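Long-range contacts in serine hydrolase CCSP0084 (Cycloclasticus sp. P1, PDB 4I3F), which probably hydrolyses carbon-carbon bonds of meta-cleavage products, and perhaps esters, as a serine hydrolase of the alpha/beta hydrolase fold: residues M22-I27 with F35-G40; F142-L147 with L295-M300; M243-A248 with P267-H272. All coordinates share one frame; numbering follows the deposited sequence.

How the contacts relate
All three contacts reach one mixed eight-stranded sheet. Contact 1 lies at one border, where strands 23-29 and 32-39 form a hairpin; contact 3 lies at the other, where strand 269-274 is outermost. Their centres are about 28 Å apart. Contact 2 sets the end of helix 286-298 against strand 142-148, with its centre about 22 Å from that of contact 1 and about 10 Å from that of contact 3, which it touches, since strands 142-148 and 243-248 are neighbours. Along the chain contact 1 closes first, and both halves of contact 3 fall between those of contact 2. The N-terminal hairpin thus edges the sheet, and the C-terminal helix lies on its face.

Contact 1: M22-I27 with F35-G40; sequences MQTSNI and FLNEAG
The F35 ring takes N26 OD1 at its edge, in the ring plane, at 3.4 Å from CD1, with the N26 amide turned 49° against it. T24 reaches the same ring obliquely, its CB 3.8 Å from F35 CZ. F35 gets there because CG is anti to the backbone N (chi1 -180°), which lays the ring back over the neighbouring strand. On that same sheet face stands N37: its OD1 has T24 CG2 at 3.5 Å, and the M22 thioether, bent at chi3 (81°), ends with its methyl against this oxygen. N37 ND2 is hydrogen-bonded to A78 O. Nearer the backbone, M22 CG lies against the carbonyl oxygen of E38. With an alanine in place of M22, N37 OD1 would probably keep T24 CG2 but lose its second neighbour, with a gap opened toward M60.

Strands 23-27 and 35-39 run antiparallel, bonded through two reciprocal pairs. Q23 and E38 exchange both N-H...O bonds, as do S25 and L36, the L36 N to S25 O link measuring 2.8 Å. On the face of Q23, S25, L36 and E38, a water sits 2.6 Å from S25 OG and donates to E38 OE1 at 2.9 Å, joining the strands by their side chains. E38 OE1 also forms a salt bridge with K114, and OE2 bonds to H75.

The pair is a beta hairpin at the sheet's border: strand 75-79 flanks 32-39, helix 96-113 meets I27 and L36, and helix 59-63 packs on M22 and N37.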
# COMPACT_ATOMS: atom_id res chain seq x y z
N MET A 22 -13.14 -15.86 -3.46
CA MET A 22 -12.78 -14.49 -3.83
C MET A 22 -13.29 -14.14 -5.22
O MET A 22 -13.20 -14.95 -6.15
CB MET A 22 -11.26 -14.28 -3.77
CG MET A 22 -10.86 -12.81 -3.80
SD MET A 22 -9.12 -12.53 -4.17
CE MET A 22 -9.17 -12.67 -5.95
N GLN A 23 -13.81 -12.93 -5.35
CA GLN A 23 -14.37 -12.47 -6.61
C GLN A 23 -13.47 -11.38 -7.18
O GLN A 23 -12.85 -10.62 -6.45
CB GLN A 23 -15.77 -11.91 -6.39
CG GLN A 23 -16.65 -12.77 -5.49
CD GLN A 23 -17.83 -12.00 -4.92
OE1 GLN A 23 -18.23 -10.97 -5.46
NE2 GLN A 23 -18.39 -12.51 -3.82
N THR A 24 -13.41 -11.31 -8.51
CA THR A 24 -12.75 -10.20 -9.17
C THR A 24 -13.74 -9.53 -10.10
O THR A 24 -14.70 -10.15 -10.57
CB THR A 24 -11.53 -10.67 -9.98
OG1 THR A 24 -11.96 -11.58 -11.00
CG2 THR A 24 -10.52 -11.35 -9.08
N SER A 25 -13.53 -8.24 -10.34
CA SER A 25 -14.36 -7.50 -11.27
C SER A 25 -13.54 -6.34 -11.81
O SER A 25 -12.50 -5.99 -11.27
CB SER A 25 -15.62 -6.98 -10.58
OG SER A 25 -15.30 -6.19 -9.44
N ASN A 26 -14.01 -5.78 -12.92
CA ASN A 26 -13.47 -4.54 -13.44
C ASN A 26 -14.56 -3.50 -13.29
O ASN A 26 -15.67 -3.68 -13.81
CB ASN A 26 -13.05 -4.70 -14.90
CG ASN A 26 -11.93 -5.70 -15.08
OD1 ASN A 26 -10.77 -5.40 -14.79
ND2 ASN A 26 -12.27 -6.90 -15.54
N ILE A 27 -14.26 -2.43 -12.58
CA ILE A 27 -15.28 -1.47 -12.23
C ILE A 27 -14.85 -0.06 -12.63
O ILE A 27 -13.71 0.34 -12.41
CB ILE A 27 -15.63 -1.57 -10.72
CG1 ILE A 27 -16.76 -0.62 -10.34
CG2 ILE A 27 -14.40 -1.36 -9.86
CD1 ILE A 27 -17.45 -1.03 -9.06
N PHE A 35 -9.31 -2.70 -11.55
CA PHE A 35 -9.41 -4.13 -11.30
C PHE A 35 -9.55 -4.33 -9.80
O PHE A 35 -8.75 -3.80 -9.03
CB PHE A 35 -8.18 -4.87 -11.83
CG PHE A 35 -8.23 -6.35 -11.60
CD1 PHE A 35 -9.02 -7.16 -12.41
CD2 PHE A 35 -7.50 -6.93 -10.57
CE1 PHE A 35 -9.08 -8.52 -12.20
CE2 PHE A 35 -7.55 -8.29 -10.36
CZ PHE A 35 -8.34 -9.09 -11.17
N LEU A 36 -10.57 -5.07 -9.39
CA LEU A 36 -10.91 -5.17 -7.98
C LEU A 36 -10.96 -6.61 -7.50
O LEU A 36 -11.60 -7.46 -8.12
CB LEU A 36 -12.27 -4.51 -7.74
CG LEU A 36 -12.79 -4.57 -6.31
CD1 LEU A 36 -11.94 -3.71 -5.39
CD2 LEU A 36 -14.25 -4.16 -6.25
N ASN A 37 -10.27 -6.89 -6.40
CA ASN A 37 -10.46 -8.15 -5.69
C ASN A 37 -11.38 -7.94 -4.48
O ASN A 37 -11.23 -6.95 -3.77
CB ASN A 37 -9.12 -8.69 -5.20
CG ASN A 37 -8.13 -8.91 -6.33
OD1 ASN A 37 -8.16 -9.93 -6.99
ND2 ASN A 37 -7.23 -7.95 -6.53
N GLU A 38 -12.32 -8.85 -4.27
CA GLU A 38 -13.22 -8.77 -3.12
C GLU A 38 -13.36 -10.11 -2.40
O GLU A 38 -13.32 -11.17 -3.02
CB GLU A 38 -14.62 -8.35 -3.57
CG GLU A 38 -14.85 -6.87 -3.69
CD GLU A 38 -16.28 -6.55 -4.07
OE1 GLU A 38 -16.62 -6.73 -5.25
OE2 GLU A 38 -17.05 -6.14 -3.18
N ALA A 39 -13.55 -10.06 -1.09
CA ALA A 39 -13.92 -11.27 -0.35
C ALA A 39 -14.81 -10.85 0.81
O ALA A 39 -14.83 -9.68 1.18
CB ALA A 39 -12.68 -11.98 0.14
N GLY A 40 -15.53 -11.82 1.38
CA GLY A 40 -16.42 -11.54 2.50
C GLY A 40 -17.51 -10.56 2.11
O GLY A 40 -17.89 -9.70 2.91
O HOH W 1 -14.99 -7.78 -7.36

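Contact 2: F142-L147 with L295-M300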
# COMPACT_ATOMS: atom_id res chain seq x y z
N PHE A 142 -14.12 7.33 6.08
CA PHE A 142 -13.24 6.34 6.71
C PHE A 142 -13.45 6.20 8.21
O PHE A 142 -13.81 7.17 8.89
CB PHE A 142 -11.77 6.62 6.37
CG PHE A 142 -11.52 6.62 4.90
CD1 PHE A 142 -11.54 7.81 4.16
CD2 PHE A 142 -11.35 5.42 4.22
CE1 PHE A 142 -11.36 7.80 2.79
CE2 PHE A 142 -11.16 5.41 2.85
CZ PHE A 142 -11.17 6.60 2.14
N LYS A 143 -13.26 4.97 8.68
CA LYS A 143 -13.47 4.62 10.09
C LYS A 143 -12.10 4.48 10.75
O LYS A 143 -11.49 5.48 11.12
CB LYS A 143 -14.30 3.33 10.19
CG LYS A 143 -15.79 3.51 9.81
CD LYS A 143 -16.41 2.24 9.23
CE LYS A 143 -16.52 1.12 10.26
NZ LYS A 143 -17.46 1.47 11.37
N LYS A 144 -11.61 3.25 10.87
CA LYS A 144 -10.26 3.04 11.40
C LYS A 144 -9.25 2.81 10.29
O LYS A 144 -9.60 2.31 9.22
CB LYS A 144 -10.21 1.84 12.33
CG LYS A 144 -10.87 2.03 13.68
CD LYS A 144 -10.75 0.73 14.46
CE LYS A 144 -10.53 0.96 15.95
NZ LYS A 144 -11.81 1.13 16.70
N ALA A 145 -7.99 3.15 10.57
CA ALA A 145 -6.91 3.00 9.59
C ALA A 145 -5.73 2.22 10.16
O ALA A 145 -5.33 2.42 11.31
CB ALA A 145 -6.45 4.36 9.09
N VAL A 146 -5.19 1.33 9.34
CA VAL A 146 -3.93 0.66 9.65
C VAL A 146 -2.92 1.02 8.57
O VAL A 146 -3.19 0.84 7.38
CB VAL A 146 -4.09 -0.87 9.69
CG1 VAL A 146 -2.71 -1.55 9.77
CG2 VAL A 146 -4.95 -1.28 10.87
N LEU A 147 -1.76 1.54 8.98
CA LEU A 147 -0.68 1.80 8.04
C LEU A 147 0.41 0.74 8.24
O LEU A 147 0.58 0.22 9.35
CB LEU A 147 -0.09 3.20 8.24
CG LEU A 147 -1.08 4.36 8.21
CD1 LEU A 147 -0.36 5.71 8.40
CD2 LEU A 147 -1.93 4.35 6.93
N LEU A 295 -7.65 -7.71 15.06
CA LEU A 295 -8.02 -7.37 16.42
C LEU A 295 -8.13 -5.86 16.61
O LEU A 295 -8.94 -5.39 17.41
CB LEU A 295 -7.02 -7.97 17.42
CG LEU A 295 -6.96 -9.49 17.43
CD1 LEU A 295 -5.72 -9.96 18.17
CD2 LEU A 295 -8.21 -10.10 18.03
N PHE A 296 -7.33 -5.09 15.87
CA PHE A 296 -7.45 -3.64 15.93
C PHE A 296 -8.82 -3.20 15.39
O PHE A 296 -9.54 -2.44 16.04
CB PHE A 296 -6.31 -2.95 15.17
CG PHE A 296 -6.43 -1.45 15.14
CD1 PHE A 296 -6.25 -0.70 16.30
CD2 PHE A 296 -6.75 -0.79 13.97
CE1 PHE A 296 -6.37 0.68 16.28
CE2 PHE A 296 -6.88 0.59 13.94
CZ PHE A 296 -6.69 1.33 15.09
N PHE A 297 -9.19 -3.70 14.22
CA PHE A 297 -10.50 -3.36 13.65
C PHE A 297 -11.64 -3.91 14.52
O PHE A 297 -12.72 -3.32 14.58
CB PHE A 297 -10.62 -3.85 12.20
CG PHE A 297 -9.77 -3.08 11.21
CD1 PHE A 297 -9.65 -1.70 11.29
CD2 PHE A 297 -9.09 -3.75 10.20
CE1 PHE A 297 -8.86 -1.00 10.37
CE2 PHE A 297 -8.31 -3.06 9.28
CZ PHE A 297 -8.20 -1.67 9.37
N ASP A 298 -11.39 -5.02 15.20
CA ASP A 298 -12.38 -5.62 16.09
C ASP A 298 -12.65 -4.74 17.30
O ASP A 298 -13.70 -4.84 17.92
CB ASP A 298 -11.94 -7.01 16.58
CG ASP A 298 -12.07 -8.10 15.52
OD1 ASP A 298 -12.64 -7.86 14.43
OD2 ASP A 298 -11.60 -9.22 15.80
N GLY A 299 -11.69 -3.90 17.67
CA GLY A 299 -11.85 -3.02 18.82
C GLY A 299 -11.09 -3.50 20.05
O GLY A 299 -11.28 -2.97 21.14
N MET A 300 -10.23 -4.50 19.88
CA MET A 300 -9.53 -5.06 21.03
C MET A 300 -8.57 -4.07 21.67
O MET A 300 -8.24 -4.19 22.86
CB MET A 300 -8.76 -6.32 20.65
CG MET A 300 -9.62 -7.47 20.14
SD MET A 300 -10.70 -8.19 21.39
CE MET A 300 -9.77 -7.88 22.89
O HOH W 2 -13.42 -1.05 16.10
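K144 NZ and F297 O share one water, which accepts from the ammonium at 2.8 Å and donates to the carbonyl at 2.8 Å. The same ammonium forms a salt bridge with D302, just beyond the helix, so the water links the strand to the last turn of the helix, and the salt bridge links it to the tail beyond. No direct hydrogen bond crosses between the two segments; the rest is aliphatic and aromatic packing.

The K144 chain does much of it. Its CG lies anti to the carbonyl carbon (chi1 -72°), and bends at chi3 and chi4 carry CD and CE across one face of F296, with CE 4.2 Å from the ring centroid and 19° off the normal. This is a CH-pi contact, shifted toward the rim; the NZ itself is too distant for more than a weak cation-pi attraction. Lower down, K144 CB sits at the edge of the F297 ring, in its plane, 3.7 Å from CE1. The two phenylalanines therefore use the lysine differently, one by its face and the other by its edge.

V146 fills the space beside them. Its CG2 touches F296 CD2 at 3.6 Å and F297 CZ at 3.6 Å, one methyl serving both rings, while the backbone O of A145 lies near F296 CE2, oblique to the ring. Nearby, H120 stacks with F297, and L244 packs on F296.

The helix stops in a Schellman motif: G299 has positive phi, M300 N bonds back to L295 O at 2.9 Å, and G299 N to F296 O. A C-terminal helix lying on strands 119-124, 142-148 and 243-248 through aromatic side chains is consistent with the layered alpha/beta/alpha build of the alpha/beta hydrolase fold.

Contact 3: M243-A248 with P267-H272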
# COMPACT_ATOMS: atom_id res chain seq x y z
N MET A 243 -6.17 5.00 14.64
CA MET A 243 -5.18 4.49 13.70
C MET A 243 -4.19 3.57 14.37
O MET A 243 -3.87 3.73 15.55
CB MET A 243 -4.44 5.68 13.06
CG MET A 243 -3.43 5.29 11.98
SD MET A 243 -2.56 6.76 11.39
CE MET A 243 -3.83 7.59 10.45
N LEU A 244 -3.72 2.58 13.61
CA LEU A 244 -2.59 1.75 14.01
C LEU A 244 -1.51 1.85 12.95
O LEU A 244 -1.74 1.50 11.78
CB LEU A 244 -3.01 0.29 14.19
CG LEU A 244 -1.88 -0.69 14.52
CD1 LEU A 244 -1.17 -0.32 15.82
CD2 LEU A 244 -2.41 -2.11 14.57
N VAL A 245 -0.34 2.37 13.33
CA VAL A 245 0.79 2.42 12.41
C VAL A 245 1.70 1.24 12.73
O VAL A 245 2.18 1.11 13.85
CB VAL A 245 1.58 3.73 12.59
CG1 VAL A 245 2.81 3.75 11.67
CG2 VAL A 245 0.67 4.94 12.33
N THR A 246 1.91 0.37 11.74
CA THR A 246 2.82 -0.76 11.92
C THR A 246 4.05 -0.54 11.07
O THR A 246 3.98 0.08 10.01
CB THR A 246 2.17 -2.10 11.56
OG1 THR A 246 1.87 -2.16 10.16
CG2 THR A 246 0.88 -2.29 12.37
N HIS A 247 5.19 -1.02 11.54
CA HIS A 247 6.43 -0.81 10.80
C HIS A 247 7.43 -1.89 11.14
O HIS A 247 7.47 -2.38 12.27
CB HIS A 247 7.03 0.55 11.16
CG HIS A 247 7.78 1.20 10.04
ND1 HIS A 247 7.25 2.24 9.30
CD2 HIS A 247 9.02 0.97 9.53
CE1 HIS A 247 8.13 2.61 8.38
NE2 HIS A 247 9.21 1.86 8.50
N ALA A 248 8.25 -2.25 10.16
CA ALA A 248 9.33 -3.20 10.41
C ALA A 248 10.55 -2.48 10.92
O ALA A 248 10.97 -1.48 10.33
CB ALA A 248 9.67 -3.91 9.13
N PRO A 267 -3.10 12.40 16.23
CA PRO A 267 -3.54 12.30 17.63
C PRO A 267 -3.94 10.90 18.09
O PRO A 267 -3.54 10.50 19.18
CB PRO A 267 -4.74 13.26 17.70
CG PRO A 267 -5.10 13.57 16.29
CD PRO A 267 -3.84 13.43 15.49
N ASN A 268 -4.73 10.18 17.29
CA ASN A 268 -5.26 8.90 17.76
C ASN A 268 -4.58 7.68 17.17
O ASN A 268 -5.20 6.64 16.98
CB ASN A 268 -6.78 8.85 17.52
CG ASN A 268 -7.51 9.92 18.30
OD1 ASN A 268 -7.35 10.02 19.52
ND2 ASN A 268 -8.28 10.75 17.60
N ALA A 269 -3.29 7.81 16.92
CA ALA A 269 -2.50 6.74 16.32
C ALA A 269 -1.69 5.96 17.36
O ALA A 269 -0.88 6.55 18.09
CB ALA A 269 -1.59 7.32 15.27
N GLN A 270 -1.89 4.64 17.41
CA GLN A 270 -0.99 3.76 18.16
C GLN A 270 0.10 3.27 17.23
O GLN A 270 -0.05 3.36 16.01
CB GLN A 270 -1.76 2.53 18.65
CG GLN A 270 -2.79 2.76 19.72
CD GLN A 270 -3.67 1.52 19.92
OE1 GLN A 270 -3.16 0.42 20.11
NE2 GLN A 270 -4.98 1.71 19.85
N LEU A 271 1.17 2.73 17.80
CA LEU A 271 2.30 2.23 17.01
C LEU A 271 2.60 0.78 17.36
O LEU A 271 2.56 0.41 18.51
CB LEU A 271 3.54 3.06 17.35
CG LEU A 271 4.85 2.62 16.70
CD1 LEU A 271 4.83 2.83 15.20
CD2 LEU A 271 6.03 3.38 17.34
N HIS A 272 2.94 -0.03 16.36
CA HIS A 272 3.51 -1.34 16.63
C HIS A 272 4.69 -1.59 15.71
O HIS A 272 4.57 -1.45 14.49
CB HIS A 272 2.47 -2.46 16.44
CG HIS A 272 2.84 -3.73 17.15
ND1 HIS A 272 2.39 -4.03 18.41
CD2 HIS A 272 3.63 -4.77 16.78
CE1 HIS A 272 2.88 -5.20 18.79
NE2 HIS A 272 3.63 -5.67 17.81
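V245 and Q270 make the straightest link, V245 N to Q270 O at 2.9 Å with an N-H...O angle of 179°. Around it the backbone ladder alternates: Q270 N bonds to M243 O, and H272 N to V245 O at 2.9 Å. At the ends M243 N bonds to N268 O and H247 N to H272 O. The two strands run parallel, their directions 26° apart; L244 and T246 turn their backbone bonds toward strand 142-148.

These strands, with helix 257-265 between them, form a beta-alpha-beta unit, and 269-274 is the outermost strand of the sheet. The helix covers the face carrying V245 and L271: I263 meets V245, while A259 and Y260 meet L271.

On that face M243 CB rests against A269 CB at 4.0 Å, its SD equally close to the same methyl. L271, with CG anti to its own N (chi1 175°), swings CD1 across to 3.4 Å from V245 O and 4.2 Å from V245 CG1. On the other face the L244 and Q270 side chains cross obliquely, L244 CD1 coming 4.1 Å from Q270 CB; there helix 286-298 packs on L244, T246 and H272. T246 OG1 bonds to L147 O of the adjoining strand.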